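Local coordinates for succinoglycan biosynthesis protein (Bacillus cereus ATCC 14579, PDB 3B55) that is of unknown function but binds calcium and, as a member of the erythromycin esterase-like family, may be a hydrolase, at residues Trp45-Ala50 / Val378-Phe383; Thr341-Gly346 / Gln434-Ser439; His402-Gly407 / Val419-Gly424; Tyr125-Lys130 / Lys165-Gly170. The protein carries 1 engineered substitution. All blocks are in the same frame, centred on the assembly; numbering follows the deposited sequence.

Contact 1 of 4, residues Trp45-Ala50 / Val378-Phe383; sequences WLEAHA and VKKDQF
A first torsion well off a staggered position (chi1 -139°), with the chain extended beyond CG, carries the carboxylate of Glu47 to the turn around Lys379. On the way Glu47 CG slides past Val378 CG1 at 3.6 Å, the two side chains running in opposite directions. Glu47 OE2 takes a weak, long bond from Lys379 N (3.4 Å); Lys379 itself is the centre of an inverse gamma turn. Lys380 crosses Glu47 obliquely and stays straight until a bend at chi4 (67°), which sets Lys380 NZ 3.2 Å from Glu47 O, in the carbonyl plane and on a lone pair. A water accepts from Lys380 NZ at 2.8 Å and donates to Glu47 O, so this helix carbonyl is gripped twice. Helix 39-49 is thereby fastened to the chain entering strand 382-386, next to outermost strand 51-53 of the mixed sheet, while Leu46 also packs on Ile374 and Phe375 of helix 371-376. Phe383, in strand 382-386, holds CG in the crowded position between N and carbonyl carbon (chi1 64°). Val378 CG1 lies over one face of its ring, offset toward the rim, and Ala50 CB comes in obliquely, a short 3.2 Å from Phe383 CD2.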
# COMPACT_ATOMS: atom_id res chain seq x y z
N TRP A 45 -31.13 -2.35 -0.02
CA TRP A 45 -30.84 -1.03 0.52
C TRP A 45 -29.51 -0.58 -0.10
O TRP A 45 -29.33 0.60 -0.41
CB TRP A 45 -30.69 -1.12 2.04
CG TRP A 45 -30.43 0.19 2.74
CD1 TRP A 45 -31.34 0.95 3.43
CD2 TRP A 45 -29.18 0.87 2.84
NE1 TRP A 45 -30.72 2.06 3.96
CE2 TRP A 45 -29.40 2.04 3.62
CE3 TRP A 45 -27.88 0.62 2.36
CZ2 TRP A 45 -28.37 2.94 3.92
CZ3 TRP A 45 -26.86 1.52 2.66
CH2 TRP A 45 -27.12 2.67 3.43
N LEU A 46 -28.60 -1.53 -0.27
CA LEU A 46 -27.30 -1.27 -0.87
C LEU A 46 -27.45 -0.81 -2.31
O LEU A 46 -26.72 0.07 -2.78
CB LEU A 46 -26.44 -2.53 -0.85
CG LEU A 46 -26.04 -3.10 0.51
CD1 LEU A 46 -25.40 -4.46 0.33
CD2 LEU A 46 -25.09 -2.14 1.21
N GLU A 47 -28.41 -1.40 -3.01
CA GLU A 47 -28.67 -1.06 -4.41
C GLU A 47 -29.20 0.36 -4.55
O GLU A 47 -28.85 1.08 -5.49
CB GLU A 47 -29.68 -2.05 -4.99
CG GLU A 47 -29.36 -2.51 -6.40
CD GLU A 47 -30.08 -3.78 -6.77
OE1 GLU A 47 -30.17 -4.69 -5.92
OE2 GLU A 47 -30.55 -3.88 -7.93
N ALA A 48 -30.05 0.77 -3.61
CA ALA A 48 -30.64 2.10 -3.64
C ALA A 48 -29.65 3.19 -3.25
O ALA A 48 -29.84 4.35 -3.61
CB ALA A 48 -31.85 2.14 -2.72
N HIS A 49 -28.59 2.84 -2.53
CA HIS A 49 -27.61 3.83 -2.11
C HIS A 49 -26.27 3.71 -2.83
O HIS A 49 -25.35 4.51 -2.59
CB HIS A 49 -27.38 3.75 -0.60
CG HIS A 49 -28.53 4.27 0.20
ND1 HIS A 49 -29.76 3.65 0.23
CD2 HIS A 49 -28.65 5.38 0.98
CE1 HIS A 49 -30.59 4.36 0.98
NE2 HIS A 49 -29.94 5.41 1.45
N ALA A 50 -26.15 2.73 -3.70
CA ALA A 50 -24.91 2.53 -4.43
C ALA A 50 -24.75 3.57 -5.53
O ALA A 50 -25.72 3.92 -6.20
CB ALA A 50 -24.88 1.12 -5.03
N VAL A 378 -26.18 -6.97 -5.76
CA VAL A 378 -26.54 -5.66 -6.26
C VAL A 378 -26.48 -5.74 -7.79
O VAL A 378 -25.49 -6.21 -8.34
CB VAL A 378 -25.56 -4.58 -5.76
CG1 VAL A 378 -25.81 -3.26 -6.49
CG2 VAL A 378 -25.73 -4.39 -4.26
N LYS A 379 -27.54 -5.30 -8.47
CA LYS A 379 -27.58 -5.38 -9.92
C LYS A 379 -26.83 -4.30 -10.68
O LYS A 379 -27.39 -3.57 -11.50
CB LYS A 379 -29.03 -5.42 -10.40
CG LYS A 379 -29.29 -6.51 -11.43
CD LYS A 379 -30.76 -6.55 -11.82
CE LYS A 379 -31.20 -7.93 -12.30
NZ LYS A 379 -30.50 -8.42 -13.49
N LYS A 380 -25.53 -4.22 -10.43
CA LYS A 380 -24.67 -3.26 -11.09
C LYS A 380 -23.29 -3.88 -11.26
O LYS A 380 -22.78 -4.51 -10.34
CB LYS A 380 -24.58 -1.97 -10.26
CG LYS A 380 -25.90 -1.24 -10.07
CD LYS A 380 -25.70 0.02 -9.23
CE LYS A 380 -26.97 0.88 -9.16
NZ LYS A 380 -28.07 0.22 -8.42
N ASP A 381 -22.71 -3.72 -12.44
CA ASP A 381 -21.40 -4.28 -12.74
C ASP A 381 -20.34 -3.78 -11.76
O ASP A 381 -19.55 -4.57 -11.25
CB ASP A 381 -21.00 -3.91 -14.17
CG ASP A 381 -21.85 -4.61 -15.21
OD1 ASP A 381 -22.14 -4.00 -16.27
OD2 ASP A 381 -22.23 -5.78 -14.99
N GLN A 382 -20.34 -2.47 -11.50
CA GLN A 382 -19.40 -1.84 -10.57
C GLN A 382 -20.11 -0.67 -9.89
O GLN A 382 -20.95 -0.00 -10.50
CB GLN A 382 -18.17 -1.27 -11.30
CG GLN A 382 -17.46 -2.19 -12.26
CD GLN A 382 -18.14 -2.26 -13.60
OE1 GLN A 382 -18.77 -1.29 -14.04
NE2 GLN A 382 -18.00 -3.39 -14.27
N PHE A 383 -19.76 -0.42 -8.64
CA PHE A 383 -20.36 0.68 -7.89
C PHE A 383 -19.61 0.90 -6.59
O PHE A 383 -18.85 0.04 -6.15
CB PHE A 383 -21.83 0.39 -7.58
CG PHE A 383 -22.02 -0.79 -6.66
CD1 PHE A 383 -22.07 -2.09 -7.17
CD2 PHE A 383 -22.16 -0.61 -5.29
CE1 PHE A 383 -22.25 -3.18 -6.32
CE2 PHE A 383 -22.34 -1.69 -4.43
CZ PHE A 383 -22.38 -2.98 -4.95
O HOH W 1 -30.35 1.71 -7.91

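Contact 2 of 4, residues Thr341-Gly346 / Gln434-Ser439; sequences TSVYEG and QKVSPS
Two parallel bridges, Glu345 with Lys435 and Gly346 with Val436, join the two segments just where each turns a corner, at Glu345 and at Gln434. Glu345 supplies both bonds: its N reaches Gln434 O at 3.0 Å from 29° above that carbonyl's plane, and its O receives Val436 N at 3.1 Å within the plane. Lys435 CA adds a CA-H...O contact to Glu345 O, and Gly346 CA, on a positive-phi backbone, lies 3.3 Å from Val436 O. Among the side chains, Val343 CG1 meets Val436 CG1 at 3.7 Å, the two valines crossing at about a right angle. Tyr344, with CG anti to the backbone N, presents its ring edge to Gln434 O and one face to Glu345 CG. Bent at chi2, Gln434 sets OE1 3.6 Å from Tyr344 CB, while its NE2 bonds to Phe375 O and Val378 O. A water donates to Glu345 OE1 and, weakly, to Gln434 O; Lys435 NZ, at 4.4 Å from Glu345 OE1, is too far for a salt bridge. The parallel pairing of main-sheet strands 336-344 and 429-433 thus goes on past the corners, with the Val343 side chain about 11 Å from that of the calcium ligand His85.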
# COMPACT_ATOMS: atom_id res chain seq x y z
N THR A 341 -11.78 -2.31 -1.78
CA THR A 341 -12.45 -2.89 -2.95
C THR A 341 -12.94 -4.27 -2.57
O THR A 341 -12.38 -4.91 -1.68
CB THR A 341 -11.50 -3.00 -4.17
OG1 THR A 341 -10.22 -3.51 -3.76
CG2 THR A 341 -11.33 -1.64 -4.84
N SER A 342 -13.99 -4.73 -3.24
CA SER A 342 -14.53 -6.05 -2.95
C SER A 342 -14.97 -6.73 -4.24
O SER A 342 -15.33 -6.07 -5.22
CB SER A 342 -15.70 -5.93 -1.97
OG SER A 342 -16.00 -7.18 -1.39
N VAL A 343 -14.94 -8.05 -4.23
CA VAL A 343 -15.29 -8.81 -5.41
C VAL A 343 -16.45 -9.77 -5.19
O VAL A 343 -17.01 -9.82 -4.10
CB VAL A 343 -14.06 -9.60 -5.89
CG1 VAL A 343 -12.97 -8.63 -6.34
CG2 VAL A 343 -13.55 -10.48 -4.76
N TYR A 344 -16.78 -10.53 -6.23
CA TYR A 344 -17.86 -11.49 -6.17
C TYR A 344 -17.57 -12.74 -7.01
O TYR A 344 -17.35 -13.82 -6.47
CB TYR A 344 -19.17 -10.83 -6.62
CG TYR A 344 -20.36 -11.75 -6.60
CD1 TYR A 344 -20.65 -12.52 -5.47
CD2 TYR A 344 -21.20 -11.87 -7.71
CE1 TYR A 344 -21.74 -13.39 -5.45
CE2 TYR A 344 -22.30 -12.73 -7.70
CZ TYR A 344 -22.56 -13.48 -6.56
OH TYR A 344 -23.65 -14.33 -6.55
N GLU A 345 -17.55 -12.58 -8.33
CA GLU A 345 -17.27 -13.72 -9.20
C GLU A 345 -16.09 -13.42 -10.13
O GLU A 345 -15.74 -12.26 -10.36
CB GLU A 345 -18.50 -14.07 -10.05
CG GLU A 345 -19.74 -14.46 -9.24
CD GLU A 345 -20.94 -14.80 -10.13
OE1 GLU A 345 -21.21 -14.03 -11.08
OE2 GLU A 345 -21.61 -15.82 -9.86
N GLY A 346 -15.48 -14.49 -10.65
CA GLY A 346 -14.36 -14.30 -11.56
C GLY A 346 -13.10 -15.08 -11.20
O GLY A 346 -13.11 -15.92 -10.30
N GLN A 434 -18.30 -6.64 -9.47
CA GLN A 434 -18.94 -7.94 -9.56
C GLN A 434 -18.20 -9.02 -10.35
O GLN A 434 -18.33 -10.20 -10.03
CB GLN A 434 -20.37 -7.76 -10.08
CG GLN A 434 -21.15 -6.69 -9.32
CD GLN A 434 -21.47 -7.07 -7.87
OE1 GLN A 434 -20.64 -7.64 -7.17
NE2 GLN A 434 -22.69 -6.75 -7.43
N LYS A 435 -17.43 -8.65 -11.37
CA LYS A 435 -16.69 -9.68 -12.09
C LYS A 435 -15.26 -9.25 -12.43
O LYS A 435 -15.04 -8.23 -13.08
CB LYS A 435 -17.39 -10.11 -13.38
CG LYS A 435 -16.72 -11.35 -13.99
CD LYS A 435 -17.20 -11.73 -15.38
CE LYS A 435 -18.39 -12.68 -15.33
NZ LYS A 435 -18.18 -13.75 -14.32
N VAL A 436 -14.30 -10.03 -11.97
CA VAL A 436 -12.90 -9.73 -12.24
C VAL A 436 -12.26 -10.82 -13.09
O VAL A 436 -12.79 -11.93 -13.20
CB VAL A 436 -12.09 -9.60 -10.94
CG1 VAL A 436 -12.71 -8.53 -10.04
CG2 VAL A 436 -12.02 -10.95 -10.22
N SER A 437 -11.13 -10.48 -13.69
CA SER A 437 -10.35 -11.39 -14.51
C SER A 437 -8.89 -11.19 -14.06
O SER A 437 -8.56 -10.20 -13.40
CB SER A 437 -10.52 -11.06 -15.99
OG SER A 437 -10.03 -9.76 -16.30
N PRO A 438 -7.99 -12.12 -14.42
CA PRO A 438 -6.57 -12.04 -14.06
C PRO A 438 -5.80 -10.79 -14.50
O PRO A 438 -5.99 -10.29 -15.61
CB PRO A 438 -5.99 -13.32 -14.68
CG PRO A 438 -7.17 -14.26 -14.74
CD PRO A 438 -8.26 -13.33 -15.22
N SER A 439 -4.94 -10.29 -13.63
CA SER A 439 -4.11 -9.13 -13.95
C SER A 439 -3.26 -9.57 -15.13
O SER A 439 -2.98 -10.76 -15.29
CB SER A 439 -3.22 -8.78 -12.77
OG SER A 439 -2.33 -9.84 -12.48
O HOH W 2 -20.54 -11.01 -11.53

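Contact 3 of 4, residues His402-Gly407 / Val419-Gly424; sequences HPIFAG and VDISLG
Both aromatic rings of strand 402-405 find aromatic company outside the strand pair. The imidazole of His402 meets the ring of Trp397 with planes about 30° apart and packs edge-to-face with Tyr371. Phe405 has Gly407 N 3.6 Å above the centre of one face, and also packs edge-to-face with Tyr348. His402 and Ile421 form one hydrogen-bonded pair, with His402 N to Ile421 O at 2.9 Å and nearly straight (168°); in both bonds of this pair the donor stands well above the carbonyl plane. In the second pair, Ile404 with Val419, both donors lie in the plane. On the face carrying these isoleucines, CG1 of Ile404 and of Ile421 is anti to its backbone N, which directs the two CG2 methyls at each other, and Ile404 CG2 to Ile421 CG2 is a tight 3.3 Å. Farther out, Ile404 CD1 approaches Leu423 CD1 at 4.2 Å. Asp420 and Pro403 lie side by side on the other face, Asp420 OD2 3.6 Å from Pro403 CG. Two hydrogen-bonded pairs flanking the non-hydrogen-bonded Pro403 and Asp420, on strands whose directions differ by 122°, mark a strongly twisted two-stranded antiparallel ribbon; its Ala406 side chain is about 12 Å from the bound calcium.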
# COMPACT_ATOMS: atom_id res chain seq x y z
N HIS A 402 -18.51 -10.62 9.78
CA HIS A 402 -19.02 -11.52 8.75
C HIS A 402 -17.86 -11.93 7.85
O HIS A 402 -16.86 -11.22 7.74
CB HIS A 402 -20.12 -10.83 7.93
CG HIS A 402 -21.34 -10.50 8.72
ND1 HIS A 402 -22.20 -11.46 9.20
CD2 HIS A 402 -21.83 -9.31 9.16
CE1 HIS A 402 -23.16 -10.89 9.90
NE2 HIS A 402 -22.95 -9.58 9.89
N PRO A 403 -17.96 -13.10 7.20
CA PRO A 403 -16.91 -13.60 6.32
C PRO A 403 -16.70 -12.75 5.07
O PRO A 403 -17.65 -12.20 4.50
CB PRO A 403 -17.39 -15.00 5.97
CG PRO A 403 -18.25 -15.38 7.15
CD PRO A 403 -19.02 -14.11 7.38
N ILE A 404 -15.45 -12.66 4.64
CA ILE A 404 -15.11 -11.91 3.44
C ILE A 404 -13.87 -12.52 2.82
O ILE A 404 -12.98 -12.98 3.52
CB ILE A 404 -14.82 -10.43 3.73
CG1 ILE A 404 -14.63 -9.68 2.40
CG2 ILE A 404 -13.57 -10.30 4.60
CD1 ILE A 404 -14.67 -8.15 2.51
N PHE A 405 -13.84 -12.51 1.49
CA PHE A 405 -12.72 -13.02 0.73
C PHE A 405 -11.43 -12.38 1.28
O PHE A 405 -11.35 -11.17 1.43
CB PHE A 405 -12.95 -12.65 -0.74
CG PHE A 405 -11.77 -12.85 -1.63
CD1 PHE A 405 -11.29 -14.13 -1.91
CD2 PHE A 405 -11.14 -11.75 -2.20
CE1 PHE A 405 -10.21 -14.30 -2.77
CE2 PHE A 405 -10.05 -11.92 -3.06
CZ PHE A 405 -9.59 -13.19 -3.34
N ALA A 406 -10.43 -13.20 1.60
CA ALA A 406 -9.18 -12.70 2.17
C ALA A 406 -8.20 -12.15 1.14
O ALA A 406 -7.53 -11.14 1.38
CB ALA A 406 -8.51 -13.80 2.99
N GLY A 407 -8.10 -12.82 0.00
CA GLY A 407 -7.22 -12.35 -1.05
C GLY A 407 -5.72 -12.45 -0.85
O GLY A 407 -4.97 -11.63 -1.38
N VAL A 419 -11.87 -14.48 5.78
CA VAL A 419 -11.60 -14.05 7.15
C VAL A 419 -12.82 -13.27 7.63
O VAL A 419 -13.59 -12.77 6.81
CB VAL A 419 -10.35 -13.12 7.24
CG1 VAL A 419 -9.11 -13.88 6.81
CG2 VAL A 419 -10.55 -11.89 6.36
N ASP A 420 -13.01 -13.19 8.94
CA ASP A 420 -14.14 -12.44 9.50
C ASP A 420 -13.74 -10.99 9.60
O ASP A 420 -12.58 -10.67 9.85
CB ASP A 420 -14.52 -12.96 10.88
CG ASP A 420 -15.50 -14.12 10.82
OD1 ASP A 420 -15.87 -14.63 11.90
OD2 ASP A 420 -15.92 -14.50 9.69
N ILE A 421 -14.70 -10.09 9.42
CA ILE A 421 -14.40 -8.67 9.48
C ILE A 421 -15.68 -7.88 9.61
O ILE A 421 -16.74 -8.36 9.22
CB ILE A 421 -13.66 -8.21 8.18
CG1 ILE A 421 -13.13 -6.78 8.34
CG2 ILE A 421 -14.63 -8.23 6.98
CD1 ILE A 421 -12.43 -6.27 7.10
N SER A 422 -15.57 -6.68 10.17
CA SER A 422 -16.71 -5.77 10.32
C SER A 422 -16.45 -4.73 9.23
O SER A 422 -15.62 -3.83 9.38
CB SER A 422 -16.68 -5.11 11.69
OG SER A 422 -16.74 -6.09 12.69
N LEU A 423 -17.15 -4.88 8.11
CA LEU A 423 -16.96 -3.98 6.98
C LEU A 423 -17.09 -2.51 7.33
O LEU A 423 -16.28 -1.70 6.88
CB LEU A 423 -17.93 -4.34 5.86
CG LEU A 423 -17.46 -3.91 4.46
CD1 LEU A 423 -16.13 -4.58 4.14
CD2 LEU A 423 -18.52 -4.29 3.44
N GLY A 424 -18.12 -2.17 8.10
CA GLY A 424 -18.33 -0.78 8.49
C GLY A 424 -17.20 -0.21 9.33
O GLY A 424 -16.98 0.99 9.33

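Contact 4 of 4, residues Tyr125-Lys130 / Lys165-Gly170; sequences YVLTGK and KVRVIG
A beta-alpha-beta crossover from strand 109-112 to its parallel neighbour 167-172 passes through helices 116-128 and 144-158, and here the end of the first helix packs against the start of the returning strand. Val126, pointing toward the strand, crosses Val168 at about a right angle, CG2 to CG2 at 4.0 Å, and the same methyl lies equally near Val166 O. Leu127 spreads its two branches, from a first torsion off the usual positions (chi1 -99°): CD1 rests on Lys165 CD at 3.7 Å, and CD2 meets the guanidinium of Arg167 edge-on, in its plane, 3.7 Å from NE. Strand 167-172 is outermost in the mixed sheet. The end of Arg167 turns back toward the helix by bends at chi2 and chi3, and its NH2 forms a salt bridge with Asp123 OD2, whose OD1 accepts Val168 N; one helix carboxylate thus binds both side chain and backbone of the strand. Lys165 runs straight as far as chi4, where a bend (-77°) leads to a bond from NZ to Asn157 O of helix 144-158. At Gly129, whose phi is positive, the chain leaves the helix, with Gly129 N still bonded to Tyr125 O at 2.7 Å.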
# COMPACT_ATOMS: atom_id res chain seq x y z
N TYR A 125 11.31 7.50 -12.81
CA TYR A 125 10.64 7.26 -14.09
C TYR A 125 9.48 8.22 -14.34
O TYR A 125 9.32 8.71 -15.45
CB TYR A 125 10.14 5.82 -14.16
CG TYR A 125 9.23 5.56 -15.34
CD1 TYR A 125 9.74 5.46 -16.64
CD2 TYR A 125 7.85 5.48 -15.17
CE1 TYR A 125 8.89 5.29 -17.73
CE2 TYR A 125 7.00 5.30 -16.25
CZ TYR A 125 7.52 5.21 -17.53
OH TYR A 125 6.66 5.05 -18.59
N VAL A 126 8.66 8.49 -13.32
CA VAL A 126 7.54 9.40 -13.52
C VAL A 126 7.97 10.87 -13.50
O VAL A 126 7.20 11.75 -13.88
CB VAL A 126 6.42 9.20 -12.46
CG1 VAL A 126 5.84 7.80 -12.58
CG2 VAL A 126 6.95 9.45 -11.06
N LEU A 127 9.20 11.12 -13.07
CA LEU A 127 9.71 12.48 -13.01
C LEU A 127 10.49 12.83 -14.27
O LEU A 127 10.36 13.93 -14.79
CB LEU A 127 10.65 12.67 -11.81
CG LEU A 127 10.15 13.31 -10.52
CD1 LEU A 127 9.52 14.65 -10.85
CD2 LEU A 127 9.16 12.41 -9.82
N THR A 128 11.29 11.89 -14.75
CA THR A 128 12.14 12.11 -15.92
C THR A 128 11.84 11.22 -17.12
O THR A 128 12.38 11.45 -18.20
CB THR A 128 13.62 11.91 -15.56
OG1 THR A 128 13.84 10.54 -15.19
CG2 THR A 128 14.00 12.80 -14.39
N GLY A 129 11.00 10.21 -16.94
CA GLY A 129 10.68 9.32 -18.05
C GLY A 129 11.80 8.34 -18.33
O GLY A 129 11.72 7.55 -19.27
N LYS A 130 12.86 8.39 -17.53
CA LYS A 130 14.02 7.51 -17.69
C LYS A 130 13.91 6.28 -16.81
O LYS A 130 13.38 6.35 -15.70
CB LYS A 130 15.31 8.24 -17.32
CG LYS A 130 15.61 9.53 -18.07
CD LYS A 130 16.78 10.21 -17.39
CE LYS A 130 17.13 11.56 -17.99
NZ LYS A 130 18.12 12.25 -17.12
N LYS A 165 3.07 18.06 -9.39
CA LYS A 165 3.54 16.74 -9.80
C LYS A 165 3.20 15.67 -8.77
O LYS A 165 3.10 15.94 -7.57
CB LYS A 165 5.05 16.74 -10.00
CG LYS A 165 5.58 17.58 -11.16
CD LYS A 165 7.09 17.40 -11.24
CE LYS A 165 7.74 18.20 -12.36
NZ LYS A 165 7.55 17.57 -13.70
N VAL A 166 3.04 14.44 -9.25
CA VAL A 166 2.73 13.30 -8.39
C VAL A 166 4.02 12.54 -8.12
O VAL A 166 4.72 12.16 -9.06
CB VAL A 166 1.74 12.35 -9.08
CG1 VAL A 166 1.51 11.11 -8.21
CG2 VAL A 166 0.43 13.09 -9.35
N ARG A 167 4.33 12.32 -6.84
CA ARG A 167 5.54 11.60 -6.44
C ARG A 167 5.19 10.15 -6.12
O ARG A 167 4.10 9.86 -5.62
CB ARG A 167 6.17 12.23 -5.20
CG ARG A 167 6.40 13.73 -5.29
CD ARG A 167 7.35 14.11 -6.42
NE ARG A 167 8.66 13.46 -6.33
CZ ARG A 167 9.46 13.50 -5.27
NH1 ARG A 167 9.10 14.16 -4.18
NH2 ARG A 167 10.63 12.87 -5.30
N VAL A 168 6.11 9.24 -6.40
CA VAL A 168 5.89 7.83 -6.11
C VAL A 168 6.79 7.36 -4.98
O VAL A 168 8.01 7.39 -5.10
CB VAL A 168 6.15 6.95 -7.35
CG1 VAL A 168 6.17 5.48 -6.96
CG2 VAL A 168 5.07 7.19 -8.38
N ILE A 169 6.17 6.92 -3.89
CA ILE A 169 6.91 6.45 -2.72
C ILE A 169 6.60 4.98 -2.42
O ILE A 169 5.51 4.49 -2.70
CB ILE A 169 6.54 7.29 -1.45
CG1 ILE A 169 7.01 8.74 -1.61
CG2 ILE A 169 7.17 6.67 -0.20
CD1 ILE A 169 6.00 9.64 -2.28
N GLY A 170 7.59 4.29 -1.85
CA GLY A 170 7.42 2.90 -1.48
C GLY A 170 7.47 2.79 0.04
O GLY A 170 8.43 3.25 0.67

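Contacts 1, 2 and 4 all reach the mixed eight-stranded sheet, contact 1 through strand 382-386, next to edge strand 51-53, and contact 4 at the opposite edge strand 167-172, their centres about 36 Å apart. Contact 2 continues the inner pair 336-344 and 429-433 past its end and touches contact 1 directly, Asp381 O lying 3.0 Å from Gln434 N, a probable hydrogen bond. Contact 3 sits in a separate two-stranded sheet, about 16 Å from contact 2 between centres, and meets it through Phe405 and Val343. Along the chain, contact 4 is nested within the loop closed by contact 1 and contact 3 within that of contact 2, while contacts 1 and 2 interleave, so N-terminal helix 39-49 and the last strands come together at one end of the sheet.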